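Local coordinates for oxetanocin-like protein (Pyrococcus furiosus, PDB 1XX7) that probably hydrolyses 2'-deoxyribonucleoside 5'-phosphates to the deoxyribonucleoside and phosphate, as a metal-dependent, all-helical HD-domain enzyme, at residues N34-A39 / Y141-S146; L50-E55 / G125-I130. All blocks are in the same frame, centred on the assembly; numbering follows the deposited sequence.

In the fold
Both contacts join the same two parts of the all-helical HD domain: helix 38-58, with the loop that leads into it, and helix 123-145. Interaction 1 (34-39 with 141-146) links that loop to the C-terminal end of helix 123-145; interaction 2 (50-55 with 125-130) pairs the body of the first helix with the early turns of the second. Along the chain the order is 34-39, 50-55, 125-130, 141-146, so interaction 2 falls within the span bracketed by interaction 1. Their centres lie 21 Å apart, and they do not touch. The same two helices supply His41 and Asp132 to the nickel site, which His75 and Asp76 complete.

Interaction 1 of 2, residues N34-A39 / Y141-S146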
ATOM      1  N   ASN A  34      -5.060   4.821  -0.385  1.00 29.00           N
ATOM      2  CA  ASN A  34      -5.271   3.553   0.328  1.00 31.93           C
ATOM      3  C   ASN A  34      -6.667   3.592   0.879  1.00 24.96           C
ATOM      4  O   ASN A  34      -6.858   3.770   2.045  1.00 22.25           O
ATOM      5  CB  ASN A  34      -4.217   3.325   1.442  1.00 38.14           C
ATOM      6  CG  ASN A  34      -2.845   2.822   0.880  1.00 43.75           C
ATOM      7  OD1 ASN A  34      -1.797   3.451   1.093  1.00 47.47           O
ATOM      8  ND2 ASN A  34      -2.869   1.713   0.148  1.00 44.79           N
ATOM      9  N   PRO A  35      -7.658   3.468  -0.005  1.00 19.62           N
ATOM     10  CA  PRO A  35      -8.995   3.775   0.392  1.00 19.88           C
ATOM     11  C   PRO A  35      -9.520   2.739   1.450  1.00 22.26           C
ATOM     12  O   PRO A  35      -9.097   1.593   1.426  1.00 16.15           O
ATOM     13  CB  PRO A  35      -9.760   3.674  -0.923  1.00 20.90           C
ATOM     14  CG  PRO A  35      -8.985   2.705  -1.716  1.00 23.24           C
ATOM     15  CD  PRO A  35      -7.577   3.034  -1.412  1.00 19.89           C
ATOM     16  N   GLU A  36     -10.396   3.181   2.357  1.00 20.15           N
ATOM     17  CA  GLU A  36     -11.137   2.295   3.287  1.00 16.22           C
ATOM     18  C   GLU A  36     -11.837   1.136   2.583  1.00 15.77           C
ATOM     19  O   GLU A  36     -12.187   1.194   1.432  1.00 15.32           O
ATOM     20  CB  GLU A  36     -12.164   3.091   4.069  1.00 14.60           C
ATOM     21  CG  GLU A  36     -13.210   3.805   3.162  1.00 17.82           C
ATOM     22  CD  GLU A  36     -14.492   4.166   3.861  1.00 17.76           C
ATOM     23  OE1 GLU A  36     -14.615   3.953   5.107  1.00 17.86           O
ATOM     24  OE2 GLU A  36     -15.371   4.698   3.162  1.00 16.30           O
ATOM     25  N   SER A  37     -11.996   0.060   3.312  1.00 17.74           N
ATOM     26  CA  SER A  37     -12.774  -1.050   2.896  1.00 16.09           C
ATOM     27  C   SER A  37     -14.259  -0.846   3.233  1.00 13.43           C
ATOM     28  O   SER A  37     -14.652   0.104   3.962  1.00 11.38           O
ATOM     29  CB  SER A  37     -12.222  -2.315   3.554  1.00 17.98           C
ATOM     30  OG  SER A  37     -12.545  -2.361   4.936  1.00 19.30           O
ATOM     31  N   VAL A  38     -15.078  -1.752   2.705  1.00 11.65           N
ATOM     32  CA  VAL A  38     -16.506  -1.731   2.981  1.00 14.43           C
ATOM     33  C   VAL A  38     -16.784  -2.048   4.470  1.00 15.45           C
ATOM     34  O   VAL A  38     -17.735  -1.513   5.068  1.00 17.19           O
ATOM     35  CB  VAL A  38     -17.266  -2.671   2.050  1.00 15.87           C
ATOM     36  CG1 VAL A  38     -18.764  -2.689   2.392  1.00 17.22           C
ATOM     37  CG2 VAL A  38     -17.069  -2.243   0.617  1.00 17.48           C
ATOM     38  N   ALA A  39     -15.942  -2.896   5.064  1.00 16.15           N
ATOM     39  CA  ALA A  39     -16.024  -3.182   6.477  1.00 17.48           C
ATOM     40  C   ALA A  39     -15.645  -1.990   7.351  1.00 16.18           C
ATOM     41  O   ALA A  39     -16.265  -1.776   8.378  1.00 17.58           O
ATOM     42  CB  ALA A  39     -15.169  -4.334   6.803  1.00 19.25           C
ATOM     43  N   TYR A 141     -14.160  14.613   3.982  1.00 17.96           N
ATOM     44  CA  TYR A 141     -13.407  15.623   4.726  1.00 18.16           C
ATOM     45  C   TYR A 141     -12.044  15.074   5.253  1.00 20.63           C
ATOM     46  O   TYR A 141     -11.009  15.704   5.122  1.00 19.99           O
ATOM     47  CB  TYR A 141     -14.295  16.159   5.862  1.00 23.73           C
ATOM     48  CG  TYR A 141     -13.537  16.863   6.951  1.00 23.61           C
ATOM     49  CD1 TYR A 141     -13.146  18.206   6.808  1.00 24.05           C
ATOM     50  CD2 TYR A 141     -13.186  16.190   8.106  1.00 22.68           C
ATOM     51  CE1 TYR A 141     -12.433  18.846   7.792  1.00 24.40           C
ATOM     52  CE2 TYR A 141     -12.456  16.828   9.118  1.00 26.98           C
ATOM     53  CZ  TYR A 141     -12.091  18.151   8.957  1.00 25.86           C
ATOM     54  OH  TYR A 141     -11.375  18.769   9.948  1.00 28.25           O
ATOM     55  N   GLU A 142     -12.045  13.870   5.818  1.00 24.16           N
ATOM     56  CA  GLU A 142     -10.800  13.245   6.282  1.00 20.07           C
ATOM     57  C   GLU A 142      -9.857  13.019   5.121  1.00 17.90           C
ATOM     58  O   GLU A 142      -8.684  13.248   5.274  1.00 14.17           O
ATOM     59  CB  GLU A 142     -11.080  11.922   6.995  1.00 22.80           C
ATOM     60  CG  GLU A 142     -11.871  12.157   8.294  1.00 25.13           C
ATOM     61  CD  GLU A 142     -12.341  10.901   8.931  1.00 23.14           C
ATOM     62  OE1 GLU A 142     -11.582  10.258   9.675  1.00 34.53           O
ATOM     63  OE2 GLU A 142     -13.463  10.535   8.684  1.00 25.86           O
ATOM     64  N   TYR A 143     -10.359  12.581   3.955  1.00 16.76           N
ATOM     65  CA  TYR A 143      -9.469  12.342   2.812  1.00 13.64           C
ATOM     66  C   TYR A 143      -8.925  13.646   2.231  1.00 15.57           C
ATOM     67  O   TYR A 143      -7.809  13.676   1.813  1.00 17.97           O
ATOM     68  CB  TYR A 143     -10.085  11.449   1.722  1.00 13.17           C
ATOM     69  CG  TYR A 143     -10.115   9.978   2.069  1.00 14.23           C
ATOM     70  CD1 TYR A 143      -9.051   9.353   2.784  1.00 14.38           C
ATOM     71  CD2 TYR A 143     -11.193   9.193   1.675  1.00 12.01           C
ATOM     72  CE1 TYR A 143      -9.116   7.947   3.127  1.00 13.22           C
ATOM     73  CE2 TYR A 143     -11.241   7.834   1.949  1.00 14.43           C
ATOM     74  CZ  TYR A 143     -10.210   7.212   2.689  1.00 14.05           C
ATOM     75  OH  TYR A 143     -10.363   5.889   2.939  1.00 13.38           O
ATOM     76  N   GLU A 144      -9.700  14.718   2.278  1.00 18.64           N
ATOM     77  CA  GLU A 144      -9.214  16.050   1.945  1.00 21.20           C
ATOM     78  C   GLU A 144      -8.079  16.551   2.856  1.00 19.41           C
ATOM     79  O   GLU A 144      -7.138  17.138   2.372  1.00 22.25           O
ATOM     80  CB  GLU A 144     -10.355  17.043   1.974  1.00 20.85           C
ATOM     81  CG  GLU A 144     -11.367  16.812   0.848  1.00 30.46           C
ATOM     82  CD  GLU A 144     -12.609  17.709   0.939  1.00 34.40           C
ATOM     83  OE1 GLU A 144     -12.706  18.557   1.859  1.00 42.87           O
ATOM     84  OE2 GLU A 144     -13.500  17.559   0.077  1.00 44.05           O
ATOM     85  N   LEU A 145      -8.172  16.300   4.152  1.00 17.30           N
ATOM     86  CA  LEU A 145      -7.092  16.594   5.073  1.00 21.28           C
ATOM     87  C   LEU A 145      -5.741  15.904   4.720  1.00 22.23           C
ATOM     88  O   LEU A 145      -4.687  16.417   5.036  1.00 22.04           O
ATOM     89  CB  LEU A 145      -7.531  16.210   6.494  1.00 25.75           C
ATOM     90  CG  LEU A 145      -8.589  17.068   7.223  1.00 24.71           C
ATOM     91  CD1 LEU A 145      -8.735  16.550   8.673  1.00 25.95           C
ATOM     92  CD2 LEU A 145      -8.160  18.527   7.247  1.00 25.11           C
ATOM     93  N   SER A 146      -5.800  14.746   4.084  1.00 22.33           N
ATOM     94  CA  SER A 146      -4.617  13.969   3.694  1.00 23.94           C
ATOM     95  C   SER A 146      -4.246  14.215   2.242  1.00 25.22           C
ATOM     96  O   SER A 146      -3.301  13.616   1.752  1.00 23.86           O
ATOM     97  CB  SER A 146      -4.879  12.450   3.872  1.00 22.83           C
ATOM     98  OG  SER A 146      -5.119  12.202   5.244  1.00 23.70           O
TER
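The phenol oxygen of Tyr143 reaches out from the last turn of helix 123-145 and takes a hydrogen bond from the backbone N of Glu36, 2.8 Å from N to OH and fairly straight at 159°. The N-H comes in at the edge of the ring, near its plane. A tyrosine suits the place because it is long enough to span a gap of 8.9 Å between the CA atoms of Pro35 and Tyr143 and still ends in a polar atom for a main-chain donor.

Round that oxygen the loop packs closely. The CB and CG of Glu36 each lie 3.5 Å from Tyr143 OH, so the aliphatic stem of the glutamate covers the hydroxyl on one side, while Pro35 CA approaches obliquely at 3.6 Å. A first torsion of 59°, with CG between the backbone N and the carbonyl carbon, brings that CG alongside the hydroxyl; beyond it the chain runs extended, and its carboxylate plane is turned 79° from the tyrosine ring. The carboxylate itself is spoken for elsewhere: OE1 forms a salt bridge with Lys20 of the third subunit, and OE2 forms a salt bridge with Arg24 and a hydrogen bond with Trp27 NE1. The side chain of Glu36 lies about 8 Å from the nickel ion of this HD domain, so the contact borders the metal site.

Trp27 of helix 25-30 also meets the Tyr143 ring edge-to-face and packs on Pro35. The contact thus gathers helix 25-30, the end of helix 123-145 and the loop that enters helix 38-58, where Ser37 is the N-cap.

Interaction 2 of 2, residues L50-E55 / G125-I130; sequences LLLAEE and GQLVKI
Leu127 pushes its forked end between Leu52 and Ala53 of the facing helix: CD1 lies 3.5 Å from Leu52 CB, and CD2 sits 4.0 Å from Ala53 CB. Its CG stands anti to the backbone N (chi1 177°), and from there the two methyls divide between the neighbouring residues. Ala53 suits its place because a single methyl lets CD2 come up to the backbone, 4.1 Å from Ala53 CA.

Leu52 answers from the other helix. Its CD1 lies 3.9 Å from both Leu127 CD1 and the CG2 methyl of Ile130, which stands one turn further along. The branch at CB of Ile130 suits this spot, since it provides a methyl close to the main chain that Leu52 can meet.

The two segments, in helices 38-58 and 123-145 of the HD domain, cross steeply, with 126° between their N-to-C directions and axes 10.1 Å apart at closest approach. No hydrogen bond crosses between them; the contact is wholly apolar and buried. The same helices carry His41 and Asp132 of the nickel site, and Ile130 lies about 11 Å from the metal by its side chain.

Other side chains continue the packing: Thr49 and Leu56 of helix 38-58 and Ile63 also touch Leu127, Val65 of helix 65-74 packs on Ala53, and Leu164 and Ile166 meet Ile130.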
ATOM      1  N   LEU A  50     -25.587   4.022  16.389  1.00 26.94           N
ATOM      2  CA  LEU A  50     -25.625   3.989  17.841  1.00 25.85           C
ATOM      3  C   LEU A  50     -25.640   5.383  18.443  1.00 27.50           C
ATOM      4  O   LEU A  50     -26.501   5.704  19.251  1.00 28.85           O
ATOM      5  CB  LEU A  50     -24.419   3.226  18.361  1.00 30.04           C
ATOM      6  CG  LEU A  50     -24.254   3.041  19.876  1.00 33.06           C
ATOM      7  CD1 LEU A  50     -25.461   2.325  20.448  1.00 37.37           C
ATOM      8  CD2 LEU A  50     -23.023   2.238  20.126  1.00 35.01           C
ATOM      9  N   LEU A  51     -24.672   6.194  18.049  1.00 25.76           N
ATOM     10  CA  LEU A  51     -24.569   7.574  18.482  1.00 31.16           C
ATOM     11  C   LEU A  51     -25.850   8.390  18.171  1.00 30.76           C
ATOM     12  O   LEU A  51     -26.393   9.075  19.041  1.00 27.60           O
ATOM     13  CB  LEU A  51     -23.353   8.240  17.809  1.00 34.70           C
ATOM     14  CG  LEU A  51     -22.638   9.264  18.673  1.00 39.44           C
ATOM     15  CD1 LEU A  51     -21.826   8.565  19.834  1.00 41.91           C
ATOM     16  CD2 LEU A  51     -21.727  10.184  17.829  1.00 38.64           C
ATOM     17  N   LEU A  52     -26.328   8.315  16.933  1.00 29.75           N
ATOM     18  CA  LEU A  52     -27.528   9.058  16.555  1.00 28.81           C
ATOM     19  C   LEU A  52     -28.771   8.532  17.294  1.00 27.32           C
ATOM     20  O   LEU A  52     -29.548   9.323  17.798  1.00 26.97           O
ATOM     21  CB  LEU A  52     -27.739   9.070  15.039  1.00 28.09           C
ATOM     22  CG  LEU A  52     -26.638   9.678  14.126  1.00 30.18           C
ATOM     23  CD1 LEU A  52     -26.946   9.377  12.682  1.00 30.88           C
ATOM     24  CD2 LEU A  52     -26.468  11.120  14.291  1.00 30.88           C
ATOM     25  N   ALA A  53     -28.947   7.211  17.353  1.00 26.77           N
ATOM     26  CA  ALA A  53     -30.010   6.604  18.156  1.00 26.40           C
ATOM     27  C   ALA A  53     -30.038   7.217  19.565  1.00 30.05           C
ATOM     28  O   ALA A  53     -31.098   7.611  20.052  1.00 28.65           O
ATOM     29  CB  ALA A  53     -29.829   5.087  18.235  1.00 27.71           C
ATOM     30  N   GLU A  54     -28.872   7.354  20.194  1.00 31.53           N
ATOM     31  CA  GLU A  54     -28.815   7.944  21.545  1.00 35.58           C
ATOM     32  C   GLU A  54     -29.126   9.438  21.625  1.00 34.59           C
ATOM     33  O   GLU A  54     -29.872   9.853  22.508  1.00 34.29           O
ATOM     34  CB  GLU A  54     -27.514   7.571  22.256  1.00 35.87           C
ATOM     35  CG  GLU A  54     -27.491   6.058  22.593  1.00 40.79           C
ATOM     36  CD  GLU A  54     -28.849   5.552  23.278  1.00 47.34           C
ATOM     37  OE1 GLU A  54     -29.028   5.926  24.484  1.00 45.03           O
ATOM     38  OE2 GLU A  54     -29.707   4.812  22.598  1.00 41.08           O
ATOM     39  N   GLU A  55     -28.592  10.224  20.704  1.00 34.59           N
ATOM     40  CA  GLU A  55     -29.021  11.612  20.524  1.00 38.09           C
ATOM     41  C   GLU A  55     -30.573  11.768  20.316  1.00 38.45           C
ATOM     42  O   GLU A  55     -31.183  12.715  20.839  1.00 35.47           O
ATOM     43  CB  GLU A  55     -28.257  12.236  19.353  1.00 41.71           C
ATOM     44  CG  GLU A  55     -28.680  13.654  18.985  1.00 49.28           C
ATOM     45  CD  GLU A  55     -28.560  14.650  20.160  1.00 55.15           C
ATOM     46  OE1 GLU A  55     -27.631  14.483  20.994  1.00 56.01           O
ATOM     47  OE2 GLU A  55     -29.392  15.594  20.236  1.00 58.22           O
ATOM     48  N   GLY A 125     -34.823   2.489   9.179  1.00 23.39           N
ATOM     49  CA  GLY A 125     -34.281   2.610   7.833  1.00 21.90           C
ATOM     50  C   GLY A 125     -33.733   3.995   7.516  1.00 22.43           C
ATOM     51  O   GLY A 125     -32.647   4.128   6.937  1.00 19.90           O
ATOM     52  N   GLN A 126     -34.478   5.040   7.882  1.00 23.84           N
ATOM     53  CA  GLN A 126     -34.013   6.412   7.711  1.00 19.51           C
ATOM     54  C   GLN A 126     -32.775   6.706   8.530  1.00 21.26           C
ATOM     55  O   GLN A 126     -31.862   7.427   8.069  1.00 23.37           O
ATOM     56  CB  GLN A 126     -35.066   7.407   8.183  1.00 22.76           C
ATOM     57  CG  GLN A 126     -36.355   7.448   7.412  1.00 23.85           C
ATOM     58  CD  GLN A 126     -37.323   8.420   8.079  1.00 22.83           C
ATOM     59  OE1 GLN A 126     -36.976   9.572   8.335  1.00 22.78           O
ATOM     60  NE2 GLN A 126     -38.521   7.966   8.342  1.00 23.30           N
ATOM     61  N   LEU A 127     -32.780   6.228   9.775  1.00 21.55           N
ATOM     62  CA  LEU A 127     -31.642   6.418  10.673  1.00 25.41           C
ATOM     63  C   LEU A 127     -30.307   5.852  10.091  1.00 20.61           C
ATOM     64  O   LEU A 127     -29.281   6.500  10.174  1.00 17.28           O
ATOM     65  CB  LEU A 127     -31.911   5.810  12.065  1.00 25.07           C
ATOM     66  CG  LEU A 127     -30.727   5.897  13.057  1.00 26.05           C
ATOM     67  CD1 LEU A 127     -30.242   7.301  13.261  1.00 24.59           C
ATOM     68  CD2 LEU A 127     -31.113   5.280  14.403  1.00 28.02           C
ATOM     69  N   VAL A 128     -30.354   4.646   9.539  1.00 19.59           N
ATOM     70  CA  VAL A 128     -29.159   4.013   9.018  1.00 21.04           C
ATOM     71  C   VAL A 128     -28.739   4.654   7.696  1.00 21.66           C
ATOM     72  O   VAL A 128     -27.546   4.774   7.437  1.00 20.02           O
ATOM     73  CB  VAL A 128     -29.321   2.485   8.870  1.00 19.76           C
ATOM     74  CG1 VAL A 128     -28.036   1.886   8.363  1.00 21.89           C
ATOM     75  CG2 VAL A 128     -29.668   1.843  10.218  1.00 20.40           C
ATOM     76  N   LYS A 129     -29.704   5.076   6.878  1.00 18.60           N
ATOM     77  CA  LYS A 129     -29.398   5.890   5.701  1.00 21.06           C
ATOM     78  C   LYS A 129     -28.687   7.214   6.025  1.00 20.74           C
ATOM     79  O   LYS A 129     -27.726   7.641   5.337  1.00 22.50           O
ATOM     80  CB  LYS A 129     -30.684   6.166   4.881  1.00 26.95           C
ATOM     81  CG  LYS A 129     -30.424   6.698   3.440  1.00 29.93           C
ATOM     82  CD  LYS A 129     -29.849   5.638   2.462  1.00 32.01           C
ATOM     83  CE  LYS A 129     -30.988   4.784   1.861  1.00 39.63           C
ATOM     84  NZ  LYS A 129     -30.605   3.653   0.944  1.00 36.79           N
ATOM     85  N   ILE A 130     -29.133   7.865   7.083  1.00 21.80           N
ATOM     86  CA  ILE A 130     -28.459   9.046   7.552  1.00 23.18           C
ATOM     87  C   ILE A 130     -27.024   8.735   8.001  1.00 20.95           C
ATOM     88  O   ILE A 130     -26.114   9.454   7.675  1.00 16.65           O
ATOM     89  CB  ILE A 130     -29.258   9.734   8.664  1.00 23.30           C
ATOM     90  CG1 ILE A 130     -30.475  10.415   8.043  1.00 24.17           C
ATOM     91  CG2 ILE A 130     -28.408  10.827   9.356  1.00 27.06           C
ATOM     92  CD1 ILE A 130     -31.502  10.840   9.067  1.00 26.33           C
TER